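PDB 1DDZ: carbonic anhydrase from Porphyridium purpureum, which probably catalyses the reversible, zinc-dependent hydration of carbon dioxide to hydrogencarbonate and a proton, as a beta-class carbonic anhydrase. Local coordinates for residues A[70-75]-A[107-112]; A[190-195]-A[207-212]; A[351-356]-A[388-393]. One frame throughout, in Å; residues are numbered along the deposited sequence.

In the fold
All three contacts are buried and join their segments through apolar atoms, at different distances from the middle of the chain. Contact 1 lies about 4 Å, centre to centre, from that middle; contacts 2 and 3 lie about 15 Å and 12 Å out. Contacts 1 and 2 each set a helix against the sheet containing strands 69-74 and 208-214, and they touch where Phe109 meets Val191 and Thr194. Contact 3 lies in the second carbonic anhydrase homology region, joining a loop and a short helix beside the other zinc site; it meets contact 1 where Ile352 packs on Val112. Contact 1 is wholly aliphatic and aromatic and contact 2 adds a thiol, whereas in contact 3 an isoleucine and an alanine meet a bare glycine backbone and a cysteine.

Contact 1: A[70-75]-A[107-112]; sequences LWIGCA and ISFLSV. With ZN (zinc ion), chain C.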
loop_
_atom_site.group_PDB
_atom_site.type_symbol
_atom_site.label_atom_id
_atom_site.label_comp_id
_atom_site.label_asym_id
_atom_site.label_seq_id
_atom_site.Cartn_x
_atom_site.Cartn_y
_atom_site.Cartn_z
ATOM N N LEU A 70 -21.789 0.365 -3.009
ATOM C CA LEU A 70 -20.369 0.202 -3.234
ATOM C C LEU A 70 -20.257 -1.317 -3.021
ATOM O O LEU A 70 -20.771 -1.855 -2.039
ATOM C CB LEU A 70 -19.540 0.897 -2.159
ATOM C CG LEU A 70 -18.036 1.062 -2.433
ATOM C CD1 LEU A 70 -17.314 1.009 -1.141
ATOM C CD2 LEU A 70 -17.487 0.042 -3.391
ATOM N N TRP A 71 -19.642 -2.012 -3.962
ATOM C CA TRP A 71 -19.464 -3.439 -3.872
ATOM C C TRP A 71 -17.986 -3.770 -4.017
ATOM O O TRP A 71 -17.343 -3.436 -5.011
ATOM C CB TRP A 71 -20.267 -4.101 -4.961
ATOM C CG TRP A 71 -20.049 -5.579 -5.160
ATOM C CD1 TRP A 71 -18.938 -6.190 -5.671
ATOM C CD2 TRP A 71 -21.036 -6.609 -5.014
ATOM N NE1 TRP A 71 -19.185 -7.520 -5.872
ATOM C CE2 TRP A 71 -20.463 -7.800 -5.479
ATOM C CE3 TRP A 71 -22.357 -6.621 -4.566
ATOM C CZ2 TRP A 71 -21.163 -8.997 -5.503
ATOM C CZ3 TRP A 71 -23.056 -7.810 -4.597
ATOM C CH2 TRP A 71 -22.460 -8.981 -5.064
ATOM N N ILE A 72 -17.436 -4.386 -2.979
ATOM C CA ILE A 72 -16.040 -4.804 -2.955
ATOM C C ILE A 72 -16.064 -6.323 -3.159
ATOM O O ILE A 72 -16.558 -7.066 -2.309
ATOM C CB ILE A 72 -15.386 -4.416 -1.625
ATOM C CG1 ILE A 72 -15.453 -2.893 -1.450
ATOM C CG2 ILE A 72 -13.951 -4.953 -1.567
ATOM C CD1 ILE A 72 -15.639 -2.436 -0.038
ATOM N N GLY A 73 -15.605 -6.756 -4.332
ATOM C CA GLY A 73 -15.614 -8.155 -4.687
ATOM C C GLY A 73 -14.255 -8.690 -5.080
ATOM O O GLY A 73 -13.244 -8.004 -4.972
ATOM N N CYS A 74 -14.243 -9.925 -5.549
ATOM C CA CYS A 74 -13.034 -10.605 -5.936
ATOM C C CYS A 74 -12.848 -10.561 -7.437
ATOM O O CYS A 74 -13.807 -10.613 -8.195
ATOM C CB CYS A 74 -13.132 -12.074 -5.497
ATOM S SG CYS A 74 -11.685 -13.093 -5.838
ATOM N N ALA A 75 -11.581 -10.534 -7.856
ATOM C CA ALA A 75 -11.225 -10.511 -9.265
ATOM C C ALA A 75 -11.613 -11.753 -10.047
ATOM O O ALA A 75 -11.723 -11.657 -11.249
ATOM C CB ALA A 75 -9.743 -10.245 -9.431
ATOM N N ILE A 107 -4.443 1.607 0.011
ATOM C CA ILE A 107 -4.944 2.843 -0.571
ATOM C C ILE A 107 -5.837 2.597 -1.777
ATOM O O ILE A 107 -6.677 3.426 -2.069
ATOM C CB ILE A 107 -3.801 3.818 -0.956
ATOM C CG1 ILE A 107 -4.364 5.190 -1.329
ATOM C CG2 ILE A 107 -2.991 3.231 -2.096
ATOM C CD1 ILE A 107 -4.426 6.140 -0.215
ATOM N N SER A 108 -5.674 1.486 -2.490
ATOM C CA SER A 108 -6.552 1.237 -3.634
ATOM C C SER A 108 -7.967 1.000 -3.113
ATOM O O SER A 108 -8.956 1.423 -3.726
ATOM C CB SER A 108 -6.082 0.042 -4.464
ATOM O OG SER A 108 -7.083 -0.342 -5.400
ATOM N N PHE A 109 -8.056 0.335 -1.965
ATOM C CA PHE A 109 -9.332 0.051 -1.326
ATOM C C PHE A 109 -9.870 1.331 -0.670
ATOM O O PHE A 109 -11.020 1.713 -0.900
ATOM C CB PHE A 109 -9.154 -1.116 -0.319
ATOM C CG PHE A 109 -10.101 -1.082 0.845
ATOM C CD1 PHE A 109 -11.484 -1.158 0.648
ATOM C CD2 PHE A 109 -9.614 -0.904 2.132
ATOM C CE1 PHE A 109 -12.365 -1.045 1.723
ATOM C CE2 PHE A 109 -10.484 -0.791 3.211
ATOM C CZ PHE A 109 -11.858 -0.856 3.008
ATOM N N LEU A 110 -9.032 2.002 0.116
ATOM C CA LEU A 110 -9.405 3.219 0.806
ATOM C C LEU A 110 -9.875 4.367 -0.128
ATOM O O LEU A 110 -10.825 5.088 0.199
ATOM C CB LEU A 110 -8.242 3.687 1.674
ATOM C CG LEU A 110 -7.802 2.802 2.843
ATOM C CD1 LEU A 110 -6.538 3.354 3.488
ATOM C CD2 LEU A 110 -8.919 2.735 3.836
ATOM N N SER A 111 -9.212 4.557 -1.267
ATOM C CA SER A 111 -9.608 5.605 -2.217
ATOM C C SER A 111 -10.963 5.296 -2.912
ATOM O O SER A 111 -11.768 6.211 -3.115
ATOM C CB SER A 111 -8.467 5.931 -3.200
ATOM O OG SER A 111 -8.119 4.829 -4.025
ATOM N N VAL A 112 -11.256 4.026 -3.207
ATOM C CA VAL A 112 -12.552 3.666 -3.788
ATOM C C VAL A 112 -13.662 3.888 -2.730
ATOM O O VAL A 112 -14.744 4.425 -3.019
ATOM C CB VAL A 112 -12.586 2.206 -4.280
ATOM C CG1 VAL A 112 -14.030 1.767 -4.531
ATOM C CG2 VAL A 112 -11.840 2.082 -5.572
HETATM ZN ZN ZN C . -11.980 -15.461 -5.628
#
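Leu70 and Ile72 on strand 69-74 face Val112 and Phe109 on helix 107-119, within the parallel beta-alpha-beta crossover that leads from strand 92-97 to strand 124-130 and passes over the strand between them. The contact consists of two methyl-led pairs. Leu70 CD2 meets Val112 CG1 at 4.0 Å, the two side chains crossing at a slant. Two residues further along the strand, Ile72 CD1 comes to the edge of the Phe109 ring near its plane, 4.0 Å from CE1. Phe109 starts off across the line to the strand; with CG turned away from the backbone N (chi1 151°), the ring swings in to reach Ile72. Leu70 and Ile72 lie on one side of the strand and Phe109 and Val112 one helical turn apart, which matches the two pairs in step.

Within the helix, Ile107 O accepts both Ser111 N and Ser111 OG, the latter at 2.8 Å; the serine hydroxyl is tied back to the preceding turn of the helix. Beyond the packed part of the strand, Cys74 SG binds zinc at 2.4 Å; Asp76, His130 and Cys133 complete the site. The contact therefore lies along the strand that delivers one zinc ligand.

Backbone bonds join strand 69-74 to strands 92-97 and 124-130, while Ile125 of strand 124-130 packs beside Leu70 and Ile72. Val112 also touches Phe93, and Ser111 rests on Ile402 and Trp405 of helix 402-405.

Contact 2: A[190-195]-A[207-212]; sequences NVCATS and LTVQGV
Val191, near the end of helix 172-193, points at Val209 on strand 208-214 and packs the last turn of this helix on the mixed sheet. Its CG1, placed opposite the backbone N (chi1 171°), lies 3.6 Å from Val209 CG1 and 3.9 Å from Val209 CG2, and thus meets both branches of the strand residue; the two side chains meet at an angle. Cys192 follows with its thiol alongside the same residue, SG being 3.8 Å from Val209 CB. Trp201 of helix 195-202 touches both Cys192 and Val209. At Thr194 the chain turns from one helix into the next. Its OG1 donates to Val191 O at 2.8 Å, in the carbonyl plane, and N-caps the following helix by accepting Val197 N; the backbone N of Thr194 also reaches Val191 O, at 3.2 Å. The carbonyl of a residue that packs on the strand is therefore gripped twice. Ser195 then hydrogen-bonds through OG to Asn150 of the second subunit.

An alanine in place of Val209 would remove both gamma methyls and would probably open a gap against Val191 CG1 and take away the CG2 methyl from beside the Cys192 thiol.

The chemistry splits cleanly: the link to the strand is apolar and rests on the fit of one valine against a valine and a thiol, while the hydrogen bonds fix the helix junction.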
loop_
_atom_site.group_PDB
_atom_site.type_symbol
_atom_site.label_atom_id
_atom_site.label_comp_id
_atom_site.label_asym_id
_atom_site.label_seq_id
_atom_site.Cartn_x
_atom_site.Cartn_y
_atom_site.Cartn_z
ATOM N N ASN A 190 -13.232 -4.572 8.773
ATOM C CA ASN A 190 -12.255 -3.601 8.295
ATOM C C ASN A 190 -12.925 -2.392 7.635
ATOM O O ASN A 190 -12.515 -1.256 7.859
ATOM C CB ASN A 190 -11.259 -4.279 7.352
ATOM C CG ASN A 190 -10.336 -5.235 8.085
ATOM O OD1 ASN A 190 -10.342 -5.289 9.324
ATOM N ND2 ASN A 190 -9.527 -5.967 7.344
ATOM N N VAL A 191 -13.972 -2.625 6.852
ATOM C CA VAL A 191 -14.665 -1.505 6.222
ATOM C C VAL A 191 -15.239 -0.569 7.294
ATOM O O VAL A 191 -15.036 0.639 7.233
ATOM C CB VAL A 191 -15.779 -1.996 5.302
ATOM C CG1 VAL A 191 -16.607 -0.825 4.833
ATOM C CG2 VAL A 191 -15.186 -2.741 4.119
ATOM N N CYS A 192 -15.901 -1.139 8.307
ATOM C CA CYS A 192 -16.506 -0.351 9.396
ATOM C C CYS A 192 -15.496 0.397 10.216
ATOM O O CYS A 192 -15.813 1.452 10.770
ATOM C CB CYS A 192 -17.314 -1.226 10.358
ATOM S SG CYS A 192 -18.587 -2.195 9.586
ATOM N N ALA A 193 -14.304 -0.184 10.331
ATOM C CA ALA A 193 -13.215 0.382 11.104
ATOM C C ALA A 193 -12.423 1.489 10.401
ATOM O O ALA A 193 -11.661 2.188 11.071
ATOM C CB ALA A 193 -12.270 -0.739 11.579
ATOM N N THR A 194 -12.602 1.667 9.087
ATOM C CA THR A 194 -11.878 2.719 8.359
ATOM C C THR A 194 -12.235 4.090 8.907
ATOM O O THR A 194 -13.355 4.297 9.408
ATOM C CB THR A 194 -12.227 2.760 6.851
ATOM O OG1 THR A 194 -13.621 3.043 6.699
ATOM C CG2 THR A 194 -11.862 1.439 6.155
ATOM N N SER A 195 -11.319 5.044 8.756
ATOM C CA SER A 195 -11.568 6.415 9.209
ATOM C C SER A 195 -12.793 6.967 8.448
ATOM O O SER A 195 -13.642 7.650 8.993
ATOM C CB SER A 195 -10.332 7.282 8.940
ATOM O OG SER A 195 -9.878 7.136 7.600
ATOM N N LEU A 207 -25.274 4.975 6.376
ATOM C CA LEU A 207 -24.333 4.110 5.668
ATOM C C LEU A 207 -24.239 2.729 6.307
ATOM O O LEU A 207 -23.701 2.566 7.422
ATOM C CB LEU A 207 -22.931 4.764 5.648
ATOM C CG LEU A 207 -21.749 4.078 4.940
ATOM C CD1 LEU A 207 -22.046 3.915 3.455
ATOM C CD2 LEU A 207 -20.498 4.916 5.129
ATOM N N THR A 208 -24.737 1.726 5.597
ATOM C CA THR A 208 -24.667 0.356 6.095
ATOM C C THR A 208 -23.515 -0.429 5.476
ATOM O O THR A 208 -23.123 -0.172 4.343
ATOM C CB THR A 208 -25.933 -0.427 5.766
ATOM O OG1 THR A 208 -26.131 -0.434 4.349
ATOM C CG2 THR A 208 -27.137 0.191 6.468
ATOM N N VAL A 209 -22.944 -1.355 6.230
ATOM C CA VAL A 209 -21.906 -2.196 5.685
ATOM C C VAL A 209 -22.411 -3.589 5.941
ATOM O O VAL A 209 -22.734 -3.923 7.068
ATOM C CB VAL A 209 -20.556 -2.018 6.368
ATOM C CG1 VAL A 209 -19.485 -2.834 5.605
ATOM C CG2 VAL A 209 -20.190 -0.551 6.432
ATOM N N GLN A 210 -22.496 -4.402 4.903
ATOM C CA GLN A 210 -22.985 -5.753 5.049
ATOM C C GLN A 210 -22.141 -6.752 4.283
ATOM O O GLN A 210 -21.562 -6.423 3.245
ATOM C CB GLN A 210 -24.445 -5.794 4.588
ATOM C CG GLN A 210 -24.801 -6.879 3.600
ATOM C CD GLN A 210 -26.185 -7.459 3.833
ATOM O OE1 GLN A 210 -27.191 -6.788 3.667
ATOM N NE2 GLN A 210 -26.235 -8.721 4.224
ATOM N N GLY A 211 -22.043 -7.964 4.826
ATOM C CA GLY A 211 -21.296 -9.037 4.189
ATOM C C GLY A 211 -22.215 -10.010 3.475
ATOM O O GLY A 211 -23.325 -10.298 3.935
ATOM N N VAL A 212 -21.726 -10.602 2.395
ATOM C CA VAL A 212 -22.542 -11.509 1.617
ATOM C C VAL A 212 -21.608 -12.514 0.899
ATOM O O VAL A 212 -20.435 -12.228 0.733
ATOM C CB VAL A 212 -23.408 -10.605 0.664
ATOM C CG1 VAL A 212 -22.905 -10.608 -0.765
ATOM C CG2 VAL A 212 -24.863 -10.886 0.828
#

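Contact 3: A[351-356]-A[388-393]; sequences NIANQC and GGCAAA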
loop_
_atom_site.group_PDB
_atom_site.type_symbol
_atom_site.label_atom_id
_atom_site.label_comp_id
_atom_site.label_asym_id
_atom_site.label_seq_id
_atom_site.Cartn_x
_atom_site.Cartn_y
_atom_site.Cartn_z
ATOM N N ASN A 351 -10.592 -0.106 -9.959
ATOM C CA ASN A 351 -10.234 0.893 -8.975
ATOM C C ASN A 351 -10.642 2.263 -9.551
ATOM O O ASN A 351 -11.214 2.337 -10.631
ATOM C CB ASN A 351 -8.735 0.824 -8.606
ATOM C CG ASN A 351 -7.820 1.129 -9.779
ATOM O OD1 ASN A 351 -8.195 1.841 -10.711
ATOM N ND2 ASN A 351 -6.626 0.593 -9.744
ATOM N N ILE A 352 -10.408 3.324 -8.800
ATOM C CA ILE A 352 -10.766 4.656 -9.234
ATOM C C ILE A 352 -9.859 5.121 -10.335
ATOM O O ILE A 352 -8.650 5.308 -10.111
ATOM C CB ILE A 352 -10.672 5.689 -8.080
ATOM C CG1 ILE A 352 -11.736 5.396 -7.041
ATOM C CG2 ILE A 352 -10.945 7.107 -8.609
ATOM C CD1 ILE A 352 -13.123 5.332 -7.626
ATOM N N ALA A 353 -10.459 5.350 -11.505
ATOM C CA ALA A 353 -9.756 5.849 -12.681
ATOM C C ALA A 353 -8.797 4.849 -13.317
ATOM O O ALA A 353 -7.763 5.227 -13.852
ATOM C CB ALA A 353 -9.030 7.134 -12.334
ATOM N N ASN A 354 -9.138 3.567 -13.216
ATOM C CA ASN A 354 -8.352 2.474 -13.792
ATOM C C ASN A 354 -6.844 2.649 -13.758
ATOM O O ASN A 354 -6.164 2.469 -14.785
ATOM C CB ASN A 354 -8.833 2.145 -15.218
ATOM C CG ASN A 354 -9.089 3.388 -16.063
ATOM O OD1 ASN A 354 -10.179 3.944 -16.024
ATOM N ND2 ASN A 354 -8.088 3.822 -16.819
ATOM N N GLN A 355 -6.333 2.955 -12.558
ATOM C CA GLN A 355 -4.907 3.184 -12.315
ATOM C C GLN A 355 -4.089 1.898 -12.234
ATOM O O GLN A 355 -4.576 0.856 -11.749
ATOM C CB GLN A 355 -4.699 3.945 -11.013
ATOM C CG GLN A 355 -5.258 5.345 -10.956
ATOM C CD GLN A 355 -4.507 6.288 -11.836
ATOM O OE1 GLN A 355 -4.665 6.280 -13.058
ATOM N NE2 GLN A 355 -3.721 7.143 -11.228
ATOM N N CYS A 356 -2.862 1.979 -12.748
ATOM C CA CYS A 356 -1.905 0.869 -12.729
ATOM C C CYS A 356 -0.617 1.445 -12.178
ATOM O O CYS A 356 0.395 1.480 -12.875
ATOM C CB CYS A 356 -1.653 0.328 -14.143
ATOM S SG CYS A 356 -3.059 -0.445 -14.876
ATOM N N GLY A 388 -15.661 9.955 -13.819
ATOM C CA GLY A 388 -15.758 10.797 -12.632
ATOM C C GLY A 388 -14.499 10.841 -11.801
ATOM O O GLY A 388 -14.196 11.852 -11.164
ATOM N N GLY A 389 -13.738 9.753 -11.814
ATOM C CA GLY A 389 -12.488 9.741 -11.063
ATOM C C GLY A 389 -11.480 10.708 -11.674
ATOM O O GLY A 389 -10.780 11.445 -10.973
ATOM N N CYS A 390 -11.405 10.694 -13.001
ATOM C CA CYS A 390 -10.505 11.584 -13.734
ATOM C C CYS A 390 -10.966 13.020 -13.618
ATOM O O CYS A 390 -10.148 13.907 -13.468
ATOM C CB CYS A 390 -10.401 11.185 -15.198
ATOM S SG CYS A 390 -9.484 9.648 -15.414
ATOM N N ALA A 391 -12.279 13.239 -13.661
ATOM C CA ALA A 391 -12.835 14.584 -13.508
ATOM C C ALA A 391 -12.508 15.062 -12.113
ATOM O O ALA A 391 -12.109 16.206 -11.916
ATOM C CB ALA A 391 -14.329 14.554 -13.685
ATOM N N ALA A 392 -12.639 14.162 -11.139
ATOM C CA ALA A 392 -12.357 14.501 -9.755
ATOM C C ALA A 392 -10.897 14.903 -9.570
ATOM O O ALA A 392 -10.595 15.792 -8.789
ATOM C CB ALA A 392 -12.724 13.317 -8.834
ATOM N N ALA A 393 -10.002 14.273 -10.329
ATOM C CA ALA A 393 -8.568 14.546 -10.234
ATOM C C ALA A 393 -8.198 15.990 -10.550
ATOM O O ALA A 393 -7.117 16.451 -10.196
ATOM C CB ALA A 393 -7.808 13.613 -11.141
#
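Gln355 N donates to Asn351 OD1 at 2.8 Å, in the carbonyl plane and on a lone pair, while Asn351 ND2 returns a nearly straight bond (170°) to Gln355 O at 2.9 Å. This two-way grip of one side-chain amide on the N-H and C=O of a single residue braces a type II beta turn, Asn351 to Asn354, that leaves strand 346-351 and packs on the short helix 388-392. The helix begins just after the zinc ligand Cys387; Cys328, Asp330 and His384 complete that site. Asn351 CG is turned to a chi1 of 63°, which brings the amide back over the turn, and the Gln355 O acceptor lies in the amide plane.

Ile352 and Ala353 occupy the two central positions of the turn and make the contact with the helix. Ile352 CG2 lies 3.9 Å from Gly389 CA, the backbone of the helix itself. A glycine fits here because a beta carbon on it would come within 2.9 Å of Ile352 CG2, too close for packing. Ala353 takes a positive phi (70°), the left-handed conformation expected at the third position of a type II turn, and its methyl points at the helix.

Elsewhere around the turn, Ile352 O accepts Trp405 NE1 and Gln355 OE1 accepts Asn437 ND2, while Ile409 of helix 407-414 packs on Ala353. Cys390, whose side chain also packs on Leu430, brings its SG to 4.0 Å from Ala353 CB.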